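Serine--tRNA ligase, cytoplasmic (Candida albicans, PDB 3QO7) catalyses the two-step attachment of serine to tRNA(Ser), activating serine with ATP to Ser-AMP and then transferring it to the acceptor end of the tRNA. Local coordinates at residues F186-L191 with S406-T411; Y194-L199 with E299-F304; V337-G342 with K351-A356; A347-Y352 with N372-Q377. All coordinates share one frame; numbering follows the deposited sequence.

Overall arrangement
From the N terminus the first element to take part is helix 183-201, which supplies the first half of two contacts. Contact 1 opens on 186-191 and contact 2 on 194-199. Contact 2 closes first, on strand 297-307, laying the helix against the sheet. Further along, contact 3 closes the hairpin of strands 334-338 and 350-358. Contact 4 opens at 347-352, overlapping the segment on which contact 3 closes, the two sharing Lys351 and Tyr352, and joins the start of strand 350-358 to the turn after strand 363-372. Contact 1 closes last, at 406-411, so the other three nest within its loop. Contacts 1 and 2 touch through Asn188 and Glu299, and all four reach one sheet, on which ATP is bound.

Contact 1 (F186-L191 with S406-T411); sequences FLNQAL and SATERT. With ATP (adenosine-5'-triphosphate), chain B.
Asn188 and Thr408 meet at about a right angle, and Thr408 OG1 donates to Asn188 OD1 at 2.6 Å. The bond joins two elements of the class II synthetase core, the dimer-interface helix of motif 1 (183-201) and the strand-helix unit of motif 3 (399-407 and 408-419). With chi1 at 63°, Thr408 OG1 lies between its own N and carbonyl carbon and faces the amide. Its methyl CG2 packs at 3.8 Å on Leu191 CB, so this branched residue serves a polar and an apolar neighbour at once. Leu191 also reaches along the new helix, its CD2 lying 3.8 Å from Thr411 CG2. The Glu409 carboxylate comes beside the Asn188 amide with its plane turned by 47°. Glu299 positions this pair: it takes a bond from Asn188 ND2 on its side chain and gives its backbone N to Glu409 OE1. On the far side, Arg410 lays one guanidinium face over ATP C2', and small Ala407, the N-cap residue, lets the ribose come close. Ser406 OG donates to Thr411 OG1, which in turn donates to Ala407 O at 2.9 Å, arriving 54° out of the carbonyl plane.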
# COMPACT_ATOMS: atom_id res chain seq x y z
N PHE A 186 4.15 0.53 17.71
CA PHE A 186 5.43 1.15 18.08
C PHE A 186 6.63 0.27 17.75
O PHE A 186 7.72 0.78 17.44
CB PHE A 186 5.49 1.46 19.56
CG PHE A 186 4.52 2.51 19.99
CD1 PHE A 186 4.41 3.70 19.29
CD2 PHE A 186 3.73 2.32 21.12
CE1 PHE A 186 3.52 4.69 19.70
CE2 PHE A 186 2.82 3.31 21.53
CZ PHE A 186 2.72 4.49 20.82
N LEU A 187 6.46 -1.05 17.84
CA LEU A 187 7.59 -1.94 17.58
C LEU A 187 7.87 -1.95 16.11
O LEU A 187 9.02 -2.03 15.68
CB LEU A 187 7.35 -3.36 18.09
CG LEU A 187 7.73 -3.55 19.56
CD1 LEU A 187 6.96 -4.69 20.16
CD2 LEU A 187 9.23 -3.74 19.71
N ASN A 188 6.81 -1.87 15.32
CA ASN A 188 6.99 -1.88 13.89
C ASN A 188 7.69 -0.62 13.40
O ASN A 188 8.63 -0.70 12.60
CB ASN A 188 5.66 -2.08 13.19
CG ASN A 188 5.86 -2.57 11.78
OD1 ASN A 188 6.48 -3.63 11.55
ND2 ASN A 188 5.40 -1.80 10.81
N GLN A 189 7.25 0.54 13.88
CA GLN A 189 7.91 1.79 13.56
C GLN A 189 9.35 1.79 14.11
O GLN A 189 10.28 2.27 13.43
CB GLN A 189 7.12 2.98 14.12
CG GLN A 189 5.84 3.30 13.36
CD GLN A 189 6.14 3.71 11.94
OE1 GLN A 189 6.84 4.69 11.69
NE2 GLN A 189 5.61 2.95 10.99
N ALA A 190 9.54 1.25 15.31
CA ALA A 190 10.87 1.20 15.90
C ALA A 190 11.83 0.53 14.94
O ALA A 190 12.92 1.05 14.70
CB ALA A 190 10.88 0.52 17.28
N LEU A 191 11.41 -0.59 14.34
CA LEU A 191 12.28 -1.35 13.41
C LEU A 191 12.53 -0.58 12.12
O LEU A 191 13.67 -0.50 11.65
CB LEU A 191 11.75 -2.79 13.12
CG LEU A 191 11.92 -3.71 14.34
CD1 LEU A 191 10.92 -4.86 14.35
CD2 LEU A 191 13.36 -4.21 14.46
N SER A 406 15.51 -5.82 7.09
CA SER A 406 14.51 -6.31 8.03
C SER A 406 13.14 -6.29 7.43
O SER A 406 12.68 -5.25 6.99
CB SER A 406 14.49 -5.43 9.29
OG SER A 406 13.45 -5.84 10.16
N ALA A 407 12.49 -7.44 7.39
CA ALA A 407 11.06 -7.50 7.17
C ALA A 407 10.50 -7.31 8.57
O ALA A 407 10.64 -8.19 9.44
CB ALA A 407 10.68 -8.86 6.61
N THR A 408 9.89 -6.16 8.82
CA THR A 408 9.67 -5.73 10.20
C THR A 408 8.66 -6.56 11.02
O THR A 408 8.91 -6.85 12.19
CB THR A 408 9.36 -4.24 10.26
OG1 THR A 408 8.15 -3.97 9.55
CG2 THR A 408 10.53 -3.46 9.63
N GLU A 409 7.55 -6.96 10.41
CA GLU A 409 6.58 -7.79 11.13
C GLU A 409 7.20 -9.13 11.47
O GLU A 409 7.05 -9.65 12.58
CB GLU A 409 5.28 -7.96 10.33
CG GLU A 409 4.32 -6.75 10.44
CD GLU A 409 4.61 -5.61 9.45
OE1 GLU A 409 5.61 -5.68 8.71
OE2 GLU A 409 3.82 -4.64 9.41
N ARG A 410 7.93 -9.70 10.52
CA ARG A 410 8.57 -10.99 10.77
C ARG A 410 9.69 -10.84 11.82
O ARG A 410 9.80 -11.64 12.75
CB ARG A 410 9.06 -11.60 9.47
CG ARG A 410 9.70 -12.92 9.66
CD ARG A 410 10.11 -13.55 8.33
NE ARG A 410 8.95 -13.87 7.52
CZ ARG A 410 8.96 -14.78 6.56
NH1 ARG A 410 10.07 -15.46 6.30
NH2 ARG A 410 7.86 -15.02 5.86
N THR A 411 10.47 -9.76 11.73
CA THR A 411 11.46 -9.49 12.76
C THR A 411 10.85 -9.32 14.15
O THR A 411 11.43 -9.75 15.15
CB THR A 411 12.30 -8.28 12.38
OG1 THR A 411 13.01 -8.57 11.15
CG2 THR A 411 13.29 -7.94 13.52
PG ATP B . 12.85 -17.19 0.20
O1G ATP B . 12.72 -17.73 -1.21
O2G ATP B . 11.56 -16.65 0.77
O3G ATP B . 13.61 -18.10 1.12
PB ATP B . 13.52 -14.76 -1.03
O1B ATP B . 12.29 -15.14 -1.82
O2B ATP B . 14.79 -14.39 -1.75
O3B ATP B . 13.80 -15.88 0.08
PA ATP B . 11.91 -12.58 -0.25
O1A ATP B . 10.77 -13.38 -0.84
O2A ATP B . 12.42 -11.32 -0.93
O3A ATP B . 13.19 -13.53 -0.06
O5' ATP B . 11.74 -12.39 1.34
C5' ATP B . 12.92 -12.05 2.08
C4' ATP B . 12.48 -11.63 3.46
O4' ATP B . 11.18 -11.03 3.40
C3' ATP B . 12.33 -12.86 4.30
O3' ATP B . 13.54 -13.05 5.03
C2' ATP B . 11.12 -12.58 5.18
O2' ATP B . 11.59 -12.06 6.42
C1' ATP B . 10.33 -11.50 4.45
N9 ATP B . 9.05 -12.06 3.91
C8 ATP B . 8.93 -12.74 2.76
N7 ATP B . 7.63 -13.11 2.54
C5 ATP B . 6.90 -12.67 3.58
C6 ATP B . 5.47 -12.71 3.98
N6 ATP B . 4.56 -13.33 3.19
N1 ATP B . 5.11 -12.12 5.14
C2 ATP B . 6.00 -11.50 5.92
N3 ATP B . 7.31 -11.41 5.61
C4 ATP B . 7.83 -11.97 4.48

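Contact 2 (Y194-L199 with E299-F304); sequences YGLSFL and EKIEQF. With ATP (adenosine-5'-triphosphate), chain B.
The flat amide of Gln303 is held beyond Leu199, which meets the side chain lower down: Leu199 CD2 lies 4.2 Å from Gln303 CG, the two side chains crossing at about a right angle. The amide itself is engaged by the main chain of helix 312-329, NE2 donating to Met319 O. The rings of Tyr194 and Phe198 turn from the strand to Phe326, which Phe198 meets edge-to-face.

Across the contact the work is done by aliphatic branches. Ile301 points at the helix and divides its two arms between two leucines. Its CG2, placed opposite its own backbone N by a chi1 of -56°, touches Leu199 CD1 at 3.7 Å, the side chains sliding past each other in opposite directions. The longer arm ends in CD1, 4.0 Å from Leu196 CG, and there the crossing is nearly perpendicular. A beta-branched residue suits this strand position because its two arms reach two leucines three residues apart on the helix. Gly195, with no side chain, lets the helix backbone come down on Ile301, their CA atoms 6.4 Å apart.

Helix and strand run almost parallel, with their short axes 9.1 Å apart at 12°. Residues next to Ile301 serve the other face of the strand. Lys300 brings NZ to 3.2 Å from ATP O2A, and Glu302, probably a serine-binding residue, points away from the helix, and its side chain touches Ser247 and Thr404. The arrangement is that of a class II synthetase core, where the motif 1 helix backs a motif 2 strand whose opposite face lines the active site.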
# COMPACT_ATOMS: atom_id res chain seq x y z
N TYR A 194 14.89 2.36 13.24
CA TYR A 194 16.19 1.85 13.59
C TYR A 194 16.89 1.33 12.31
O TYR A 194 18.08 1.57 12.08
CB TYR A 194 16.07 0.77 14.68
CG TYR A 194 17.40 0.15 15.00
CD1 TYR A 194 18.49 0.95 15.33
CD2 TYR A 194 17.60 -1.25 14.91
CE1 TYR A 194 19.75 0.37 15.60
CE2 TYR A 194 18.84 -1.83 15.19
CZ TYR A 194 19.91 -1.02 15.53
OH TYR A 194 21.13 -1.58 15.81
N GLY A 195 16.14 0.65 11.46
CA GLY A 195 16.71 0.12 10.24
C GLY A 195 17.27 1.21 9.35
O GLY A 195 18.41 1.10 8.85
N LEU A 196 16.45 2.25 9.14
CA LEU A 196 16.86 3.44 8.36
C LEU A 196 18.09 4.12 8.95
O LEU A 196 19.03 4.49 8.23
CB LEU A 196 15.72 4.44 8.25
CG LEU A 196 14.64 3.98 7.27
CD1 LEU A 196 13.44 4.90 7.32
CD2 LEU A 196 15.20 3.91 5.83
N SER A 197 18.10 4.26 10.26
CA SER A 197 19.19 4.95 10.95
C SER A 197 20.47 4.13 10.89
O SER A 197 21.56 4.68 10.66
CB SER A 197 18.79 5.22 12.39
OG SER A 197 19.81 5.87 13.12
N PHE A 198 20.33 2.82 11.12
CA PHE A 198 21.43 1.87 11.05
C PHE A 198 22.11 1.90 9.66
O PHE A 198 23.34 2.01 9.57
CB PHE A 198 20.90 0.45 11.37
CG PHE A 198 21.96 -0.64 11.39
CD1 PHE A 198 22.70 -0.89 12.53
CD2 PHE A 198 22.21 -1.40 10.27
CE1 PHE A 198 23.67 -1.88 12.54
CE2 PHE A 198 23.18 -2.41 10.27
CZ PHE A 198 23.90 -2.64 11.40
N LEU A 199 21.32 1.84 8.59
CA LEU A 199 21.90 1.73 7.27
C LEU A 199 22.48 3.07 6.89
O LEU A 199 23.56 3.17 6.28
CB LEU A 199 20.84 1.31 6.26
CG LEU A 199 20.47 -0.17 6.28
CD1 LEU A 199 19.51 -0.45 5.14
CD2 LEU A 199 21.71 -1.06 6.14
N GLU A 299 6.03 -4.43 6.05
CA GLU A 299 7.06 -3.45 5.71
C GLU A 299 8.44 -4.08 5.66
O GLU A 299 8.74 -5.06 6.36
CB GLU A 299 7.01 -2.26 6.66
CG GLU A 299 5.73 -1.41 6.48
CD GLU A 299 4.51 -2.14 6.98
OE1 GLU A 299 4.52 -2.51 8.19
OE2 GLU A 299 3.56 -2.37 6.17
N LYS A 300 9.30 -3.52 4.81
CA LYS A 300 10.64 -4.05 4.64
C LYS A 300 11.63 -2.91 4.45
O LYS A 300 11.42 -2.04 3.61
CB LYS A 300 10.66 -5.02 3.45
CG LYS A 300 11.91 -5.85 3.29
CD LYS A 300 11.91 -6.61 1.95
CE LYS A 300 11.27 -8.00 2.06
NZ LYS A 300 11.52 -8.83 0.83
N ILE A 301 12.66 -2.87 5.29
CA ILE A 301 13.86 -2.12 4.98
C ILE A 301 14.79 -3.01 4.17
O ILE A 301 15.20 -4.08 4.62
CB ILE A 301 14.61 -1.67 6.23
CG1 ILE A 301 13.69 -0.85 7.13
CG2 ILE A 301 15.88 -0.89 5.83
CD1 ILE A 301 13.15 0.35 6.43
N GLU A 302 15.10 -2.57 2.96
CA GLU A 302 15.84 -3.37 2.00
C GLU A 302 17.21 -2.72 1.66
O GLU A 302 17.27 -1.53 1.45
CB GLU A 302 14.99 -3.48 0.75
CG GLU A 302 15.62 -4.31 -0.33
CD GLU A 302 15.43 -5.80 -0.13
OE1 GLU A 302 14.83 -6.19 0.91
OE2 GLU A 302 15.87 -6.57 -1.02
N GLN A 303 18.30 -3.48 1.63
CA GLN A 303 19.56 -2.94 1.11
C GLN A 303 19.58 -3.11 -0.41
O GLN A 303 19.36 -4.23 -0.91
CB GLN A 303 20.78 -3.69 1.64
CG GLN A 303 20.92 -3.83 3.13
CD GLN A 303 22.18 -4.62 3.49
OE1 GLN A 303 23.28 -4.29 3.05
NE2 GLN A 303 22.02 -5.68 4.28
N PHE A 304 19.85 -2.03 -1.14
CA PHE A 304 20.08 -2.15 -2.57
C PHE A 304 21.35 -1.43 -3.00
O PHE A 304 21.56 -0.25 -2.68
CB PHE A 304 18.88 -1.67 -3.40
CG PHE A 304 19.00 -2.02 -4.85
CD1 PHE A 304 18.51 -3.23 -5.32
CD2 PHE A 304 19.63 -1.15 -5.73
CE1 PHE A 304 18.63 -3.58 -6.66
CE2 PHE A 304 19.75 -1.49 -7.09
CZ PHE A 304 19.26 -2.72 -7.55
PG ATP B . 12.85 -17.19 0.20
O1G ATP B . 12.72 -17.73 -1.21
O2G ATP B . 11.56 -16.65 0.77
O3G ATP B . 13.61 -18.10 1.12
PB ATP B . 13.52 -14.76 -1.03
O1B ATP B . 12.29 -15.14 -1.82
O2B ATP B . 14.79 -14.39 -1.75
O3B ATP B . 13.80 -15.88 0.08
PA ATP B . 11.91 -12.58 -0.25
O1A ATP B . 10.77 -13.38 -0.84
O2A ATP B . 12.42 -11.32 -0.93
O3A ATP B . 13.19 -13.53 -0.06
O5' ATP B . 11.74 -12.39 1.34
C5' ATP B . 12.92 -12.05 2.08
C4' ATP B . 12.48 -11.63 3.46
O4' ATP B . 11.18 -11.03 3.40
C3' ATP B . 12.33 -12.86 4.30
O3' ATP B . 13.54 -13.05 5.03
C2' ATP B . 11.12 -12.58 5.18
O2' ATP B . 11.59 -12.06 6.42
C1' ATP B . 10.33 -11.50 4.45
N9 ATP B . 9.05 -12.06 3.91
C8 ATP B . 8.93 -12.74 2.76
N7 ATP B . 7.63 -13.11 2.54
C5 ATP B . 6.90 -12.67 3.58
C6 ATP B . 5.47 -12.71 3.98
N6 ATP B . 4.56 -13.33 3.19
N1 ATP B . 5.11 -12.12 5.14
C2 ATP B . 6.00 -11.50 5.92
N3 ATP B . 7.31 -11.41 5.61
C4 ATP B . 7.83 -11.97 4.48

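Contact 3 (V337-G342 with K351-A356); sequences VGIVSG and KYDLEA. With ATP (adenosine-5'-triphosphate), chain B.
Ile339 and Asp353 stand at about a right angle, with Ile339 CD1 3.6 Å from Asp353 CG, so that an aliphatic tip packs against the carboxylate. Val337, directly across from the same aspartate, rests its CG2 3.9 Å from Asp353 CB, the two side chains meeting at a slant. The valine also lies across the end of Glu355, whose OE1 is engaged by Arg335 in a salt bridge. Lys351 runs beside Ile339, CG to CG1 at 3.9 Å, on an extended chain that bends only at the end (chi4 -75°). That bend carries NZ to Asp353 OD1, where it forms a 3.1 Å salt bridge on the syn lone pair.

All this sits on the hairpin of strands 334-338 and 350-358 in the largely antiparallel sheet of the class II catalytic core. Val337 and Asp353 form a hydrogen-bonded pair, each N donating to the other's O at 2.9 Å, and Ile339 N continues the ladder to Lys351 O. One water then bridges the two segments, donating to Ile339 O and accepting from Lys351 N.

Gly338 and Tyr352 form the non-hydrogen-bonded pair, and the Tyr352 side chain lies on the face opposite those of Val337 and Asp353. Because the glycine has no side chain, the tyrosine ring settles against its backbone, CD1 3.8 Å from Gly338 CA, and meets Phe316 edge-to-face. On the Asp353 face lies the triphosphate of ATP. Lys351 NZ, positioned by the aspartate, gives a weak hydrogen bond to ATP O3B at 3.4 Å, and its positive charge would probably offset the negative charges gathered there.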
# COMPACT_ATOMS: atom_id res chain seq x y z
N VAL A 337 23.09 -19.35 5.61
CA VAL A 337 23.14 -20.55 4.77
C VAL A 337 23.26 -20.19 3.28
O VAL A 337 22.70 -19.21 2.82
CB VAL A 337 21.89 -21.46 4.98
CG1 VAL A 337 21.78 -21.88 6.44
CG2 VAL A 337 20.63 -20.71 4.58
N GLY A 338 24.00 -21.00 2.54
CA GLY A 338 24.19 -20.81 1.13
C GLY A 338 23.19 -21.64 0.36
O GLY A 338 23.30 -22.86 0.31
N ILE A 339 22.22 -20.96 -0.24
CA ILE A 339 21.12 -21.58 -0.98
C ILE A 339 21.58 -22.42 -2.19
O ILE A 339 22.43 -21.97 -3.00
CB ILE A 339 20.07 -20.52 -1.40
CG1 ILE A 339 19.62 -19.70 -0.19
CG2 ILE A 339 18.87 -21.17 -2.10
CD1 ILE A 339 18.99 -20.53 0.93
N VAL A 340 21.03 -23.63 -2.29
CA VAL A 340 21.45 -24.57 -3.33
C VAL A 340 21.01 -24.07 -4.71
O VAL A 340 19.98 -23.39 -4.84
CB VAL A 340 20.91 -26.02 -3.11
CG1 VAL A 340 21.49 -26.66 -1.82
CG2 VAL A 340 19.40 -26.03 -3.12
N SER A 341 21.80 -24.42 -5.72
CA SER A 341 21.57 -23.95 -7.08
C SER A 341 20.12 -24.09 -7.55
O SER A 341 19.55 -23.15 -8.11
CB SER A 341 22.54 -24.61 -8.06
OG SER A 341 22.35 -26.00 -8.11
N GLY A 342 19.51 -25.22 -7.26
CA GLY A 342 18.16 -25.51 -7.71
C GLY A 342 17.08 -24.65 -7.11
O GLY A 342 15.94 -24.77 -7.51
N LYS A 351 23.17 -16.62 -3.49
CA LYS A 351 22.19 -16.19 -2.48
C LYS A 351 22.55 -16.75 -1.10
O LYS A 351 22.83 -17.94 -0.96
CB LYS A 351 20.80 -16.66 -2.91
CG LYS A 351 19.63 -16.26 -2.02
CD LYS A 351 18.34 -16.34 -2.84
CE LYS A 351 17.10 -16.05 -2.04
NZ LYS A 351 16.69 -17.18 -1.11
N TYR A 352 22.55 -15.89 -0.08
CA TYR A 352 22.74 -16.31 1.30
C TYR A 352 21.46 -15.97 2.02
O TYR A 352 20.89 -14.94 1.74
CB TYR A 352 23.86 -15.52 1.98
CG TYR A 352 25.24 -16.11 1.88
CD1 TYR A 352 25.49 -17.25 1.12
CD2 TYR A 352 26.31 -15.52 2.54
CE1 TYR A 352 26.77 -17.79 1.02
CE2 TYR A 352 27.60 -16.05 2.46
CZ TYR A 352 27.84 -17.18 1.70
OH TYR A 352 29.14 -17.70 1.63
N ASP A 353 21.00 -16.81 2.94
CA ASP A 353 19.87 -16.44 3.79
C ASP A 353 20.33 -16.40 5.24
O ASP A 353 21.14 -17.23 5.68
CB ASP A 353 18.73 -17.46 3.73
CG ASP A 353 17.94 -17.39 2.45
OD1 ASP A 353 18.40 -16.72 1.49
OD2 ASP A 353 16.85 -18.02 2.40
N LEU A 354 19.82 -15.44 5.98
CA LEU A 354 20.03 -15.42 7.41
C LEU A 354 18.73 -15.93 7.99
O LEU A 354 17.66 -15.42 7.70
CB LEU A 354 20.35 -13.99 7.89
CG LEU A 354 20.68 -13.84 9.39
CD1 LEU A 354 21.58 -12.65 9.64
CD2 LEU A 354 19.42 -13.80 10.27
N GLU A 355 18.82 -16.99 8.77
CA GLU A 355 17.65 -17.56 9.42
C GLU A 355 17.87 -17.41 10.91
O GLU A 355 18.86 -17.91 11.47
CB GLU A 355 17.52 -19.03 9.05
CG GLU A 355 17.80 -19.28 7.57
CD GLU A 355 17.67 -20.74 7.18
OE1 GLU A 355 18.21 -21.61 7.90
OE2 GLU A 355 17.01 -21.02 6.17
N ALA A 356 16.97 -16.66 11.55
CA ALA A 356 17.09 -16.42 12.98
C ALA A 356 16.40 -17.54 13.77
O ALA A 356 15.45 -18.18 13.30
CB ALA A 356 16.50 -15.09 13.33
PG ATP B . 12.85 -17.19 0.20
O1G ATP B . 12.72 -17.73 -1.21
O2G ATP B . 11.56 -16.65 0.77
O3G ATP B . 13.61 -18.10 1.12
PB ATP B . 13.52 -14.76 -1.03
O1B ATP B . 12.29 -15.14 -1.82
O2B ATP B . 14.79 -14.39 -1.75
O3B ATP B . 13.80 -15.88 0.08
PA ATP B . 11.91 -12.58 -0.25
O1A ATP B . 10.77 -13.38 -0.84
O2A ATP B . 12.42 -11.32 -0.93
O3A ATP B . 13.19 -13.53 -0.06
O5' ATP B . 11.74 -12.39 1.34
C5' ATP B . 12.92 -12.05 2.08
C4' ATP B . 12.48 -11.63 3.46
O4' ATP B . 11.18 -11.03 3.40
C3' ATP B . 12.33 -12.86 4.30
O3' ATP B . 13.54 -13.05 5.03
C2' ATP B . 11.12 -12.58 5.18
O2' ATP B . 11.59 -12.06 6.42
C1' ATP B . 10.33 -11.50 4.45
N9 ATP B . 9.05 -12.06 3.91
C8 ATP B . 8.93 -12.74 2.76
N7 ATP B . 7.63 -13.11 2.54
C5 ATP B . 6.90 -12.67 3.58
C6 ATP B . 5.47 -12.71 3.98
N6 ATP B . 4.56 -13.33 3.19
N1 ATP B . 5.11 -12.12 5.14
C2 ATP B . 6.00 -11.50 5.92
N3 ATP B . 7.31 -11.41 5.61
C4 ATP B . 7.83 -11.97 4.48
O HOH W 1 24.03 -19.58 -3.20

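Contact 4 (A347-Y352 with N372-Q377); sequences AAAKKY and NCTDYQ. With ATP (adenosine-5'-triphosphate), chain B.
Ala347 packs into the tight end of this contact, its methyl held between Tyr376 and Cys373: CB lies 3.7 Å from Tyr376 CD2 and 3.9 Å from Cys373 SG. The tyrosine ring lies obliquely beside the alanine backbone, CD2 nearest Ala347 CA, brought there by a chi1 of -169° that sets CG opposite its own N. An alanine fits because the ring and the sulfur both lie close to the main chain, and Cys373 CA also makes a CA-H...O contact of 3.2 Å with Ala347 O.

Backbone bonds hold the middle. Ala349 N donates to Asn372 O at 2.9 Å, and Asn372 N donates to Lys350 O at 3.0 Å. Ala349 and Lys350 therefore both face Asn372, a classic beta bulge at the start of strand 350-358. Asn372 then shapes what follows: its OD1 accepts from Thr374 N, an Asx turn leading into the type II' turn from Cys373 to Tyr376, which Tyr376 N closes onto Cys373 O.

Contact is sparser at the turn, where Ala349 CB and Thr374 CG2 are 4.2 Å apart and Thr374 and Asp375 are partly exposed; Asp375 pairs with Arg379. The Lys350 chain, though buried, leads away from segment 372-377, and its NZ bonds Ser115 OG.

Around the contact, Trp313 and Phe316 of helix 312-329 cover Asn372, while Tyr376 OH donates to Val108 O. Strand 399-407 flanks Cys373 and Gln377 through Asn402 and Cys400, and Gln377 NE2 reaches Glu248, a probable serine-binding residue, on helix 248-252.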
# COMPACT_ATOMS: atom_id res chain seq x y z
N ALA A 347 17.48 -14.34 -11.50
CA ALA A 347 18.46 -13.25 -11.48
C ALA A 347 19.70 -13.47 -10.59
O ALA A 347 20.72 -12.80 -10.76
CB ALA A 347 17.79 -11.92 -11.10
N ALA A 348 19.61 -14.40 -9.64
CA ALA A 348 20.66 -14.56 -8.65
C ALA A 348 21.78 -15.50 -9.12
O ALA A 348 21.51 -16.59 -9.62
CB ALA A 348 20.08 -15.03 -7.32
N ALA A 349 23.02 -15.05 -8.99
CA ALA A 349 24.18 -15.90 -9.25
C ALA A 349 24.60 -16.59 -7.94
O ALA A 349 25.24 -17.64 -7.94
CB ALA A 349 25.34 -15.09 -9.83
N LYS A 350 24.22 -15.96 -6.83
CA LYS A 350 24.53 -16.42 -5.49
C LYS A 350 23.58 -15.81 -4.47
O LYS A 350 23.28 -14.60 -4.53
CB LYS A 350 25.96 -16.07 -5.13
CG LYS A 350 26.39 -16.65 -3.78
CD LYS A 350 27.86 -16.43 -3.53
CE LYS A 350 28.27 -17.08 -2.23
NZ LYS A 350 28.35 -18.56 -2.34
N LYS A 351 23.17 -16.62 -3.49
CA LYS A 351 22.19 -16.19 -2.48
C LYS A 351 22.55 -16.75 -1.10
O LYS A 351 22.83 -17.94 -0.96
CB LYS A 351 20.80 -16.66 -2.91
CG LYS A 351 19.63 -16.26 -2.02
CD LYS A 351 18.34 -16.34 -2.84
CE LYS A 351 17.10 -16.05 -2.04
NZ LYS A 351 16.69 -17.18 -1.11
N TYR A 352 22.55 -15.89 -0.08
CA TYR A 352 22.74 -16.31 1.30
C TYR A 352 21.46 -15.97 2.02
O TYR A 352 20.89 -14.94 1.74
CB TYR A 352 23.86 -15.52 1.98
CG TYR A 352 25.24 -16.11 1.88
CD1 TYR A 352 25.49 -17.25 1.12
CD2 TYR A 352 26.31 -15.52 2.54
CE1 TYR A 352 26.77 -17.79 1.02
CE2 TYR A 352 27.60 -16.05 2.46
CZ TYR A 352 27.84 -17.18 1.70
OH TYR A 352 29.14 -17.70 1.63
N ASN A 372 23.68 -11.68 -4.94
CA ASN A 372 24.38 -10.97 -5.99
C ASN A 372 23.75 -11.36 -7.32
O ASN A 372 23.77 -12.53 -7.70
CB ASN A 372 25.87 -11.29 -6.02
CG ASN A 372 26.62 -10.42 -7.04
OD1 ASN A 372 26.00 -9.79 -7.90
ND2 ASN A 372 27.95 -10.40 -6.95
N CYS A 373 23.18 -10.36 -8.01
CA CYS A 373 22.54 -10.59 -9.31
C CYS A 373 23.43 -10.15 -10.46
O CYS A 373 22.98 -10.04 -11.59
CB CYS A 373 21.19 -9.87 -9.38
SG CYS A 373 19.93 -10.45 -8.14
N THR A 374 24.70 -9.91 -10.16
CA THR A 374 25.66 -9.41 -11.16
C THR A 374 24.98 -8.42 -12.11
O THR A 374 24.29 -7.50 -11.65
CB THR A 374 26.35 -10.58 -11.95
OG1 THR A 374 25.36 -11.40 -12.59
CG2 THR A 374 27.12 -11.47 -11.00
N ASP A 375 25.13 -8.59 -13.42
CA ASP A 375 24.53 -7.63 -14.36
C ASP A 375 23.26 -8.13 -15.05
O ASP A 375 22.88 -7.63 -16.09
CB ASP A 375 25.53 -7.19 -15.43
CG ASP A 375 26.01 -8.36 -16.30
OD1 ASP A 375 25.39 -9.44 -16.23
OD2 ASP A 375 27.00 -8.18 -17.06
N TYR A 376 22.61 -9.13 -14.47
CA TYR A 376 21.46 -9.73 -15.11
C TYR A 376 20.29 -8.76 -15.26
O TYR A 376 19.61 -8.77 -16.28
CB TYR A 376 21.02 -10.94 -14.29
CG TYR A 376 19.99 -11.84 -14.94
CD1 TYR A 376 20.39 -12.88 -15.79
CD2 TYR A 376 18.64 -11.70 -14.67
CE1 TYR A 376 19.46 -13.74 -16.36
CE2 TYR A 376 17.70 -12.56 -15.24
CZ TYR A 376 18.13 -13.58 -16.08
OH TYR A 376 17.22 -14.43 -16.66
N GLN A 377 20.02 -7.96 -14.23
CA GLN A 377 18.93 -6.99 -14.32
C GLN A 377 19.37 -5.67 -14.95
O GLN A 377 18.62 -5.07 -15.71
CB GLN A 377 18.32 -6.69 -12.95
CG GLN A 377 17.81 -7.88 -12.21
CD GLN A 377 17.87 -7.69 -10.70
OE1 GLN A 377 18.92 -7.33 -10.14
NE2 GLN A 377 16.75 -7.91 -10.05
PG ATP B . 12.85 -17.19 0.20
O1G ATP B . 12.72 -17.73 -1.21
O2G ATP B . 11.56 -16.65 0.77
O3G ATP B . 13.61 -18.10 1.12
PB ATP B . 13.52 -14.76 -1.03
O1B ATP B . 12.29 -15.14 -1.82
O2B ATP B . 14.79 -14.39 -1.75
O3B ATP B . 13.80 -15.88 0.08
PA ATP B . 11.91 -12.58 -0.25
O1A ATP B . 10.77 -13.38 -0.84
O2A ATP B . 12.42 -11.32 -0.93
O3A ATP B . 13.19 -13.53 -0.06
O5' ATP B . 11.74 -12.39 1.34
C5' ATP B . 12.92 -12.05 2.08
C4' ATP B . 12.48 -11.63 3.46
O4' ATP B . 11.18 -11.03 3.40
C3' ATP B . 12.33 -12.86 4.30
O3' ATP B . 13.54 -13.05 5.03
C2' ATP B . 11.12 -12.58 5.18
O2' ATP B . 11.59 -12.06 6.42
C1' ATP B . 10.33 -11.50 4.45
N9 ATP B . 9.05 -12.06 3.91
C8 ATP B . 8.93 -12.74 2.76
N7 ATP B . 7.63 -13.11 2.54
C5 ATP B . 6.90 -12.67 3.58
C6 ATP B . 5.47 -12.71 3.98
N6 ATP B . 4.56 -13.33 3.19
N1 ATP B . 5.11 -12.12 5.14
C2 ATP B . 6.00 -11.50 5.92
N3 ATP B . 7.31 -11.41 5.61
C4 ATP B . 7.83 -11.97 4.48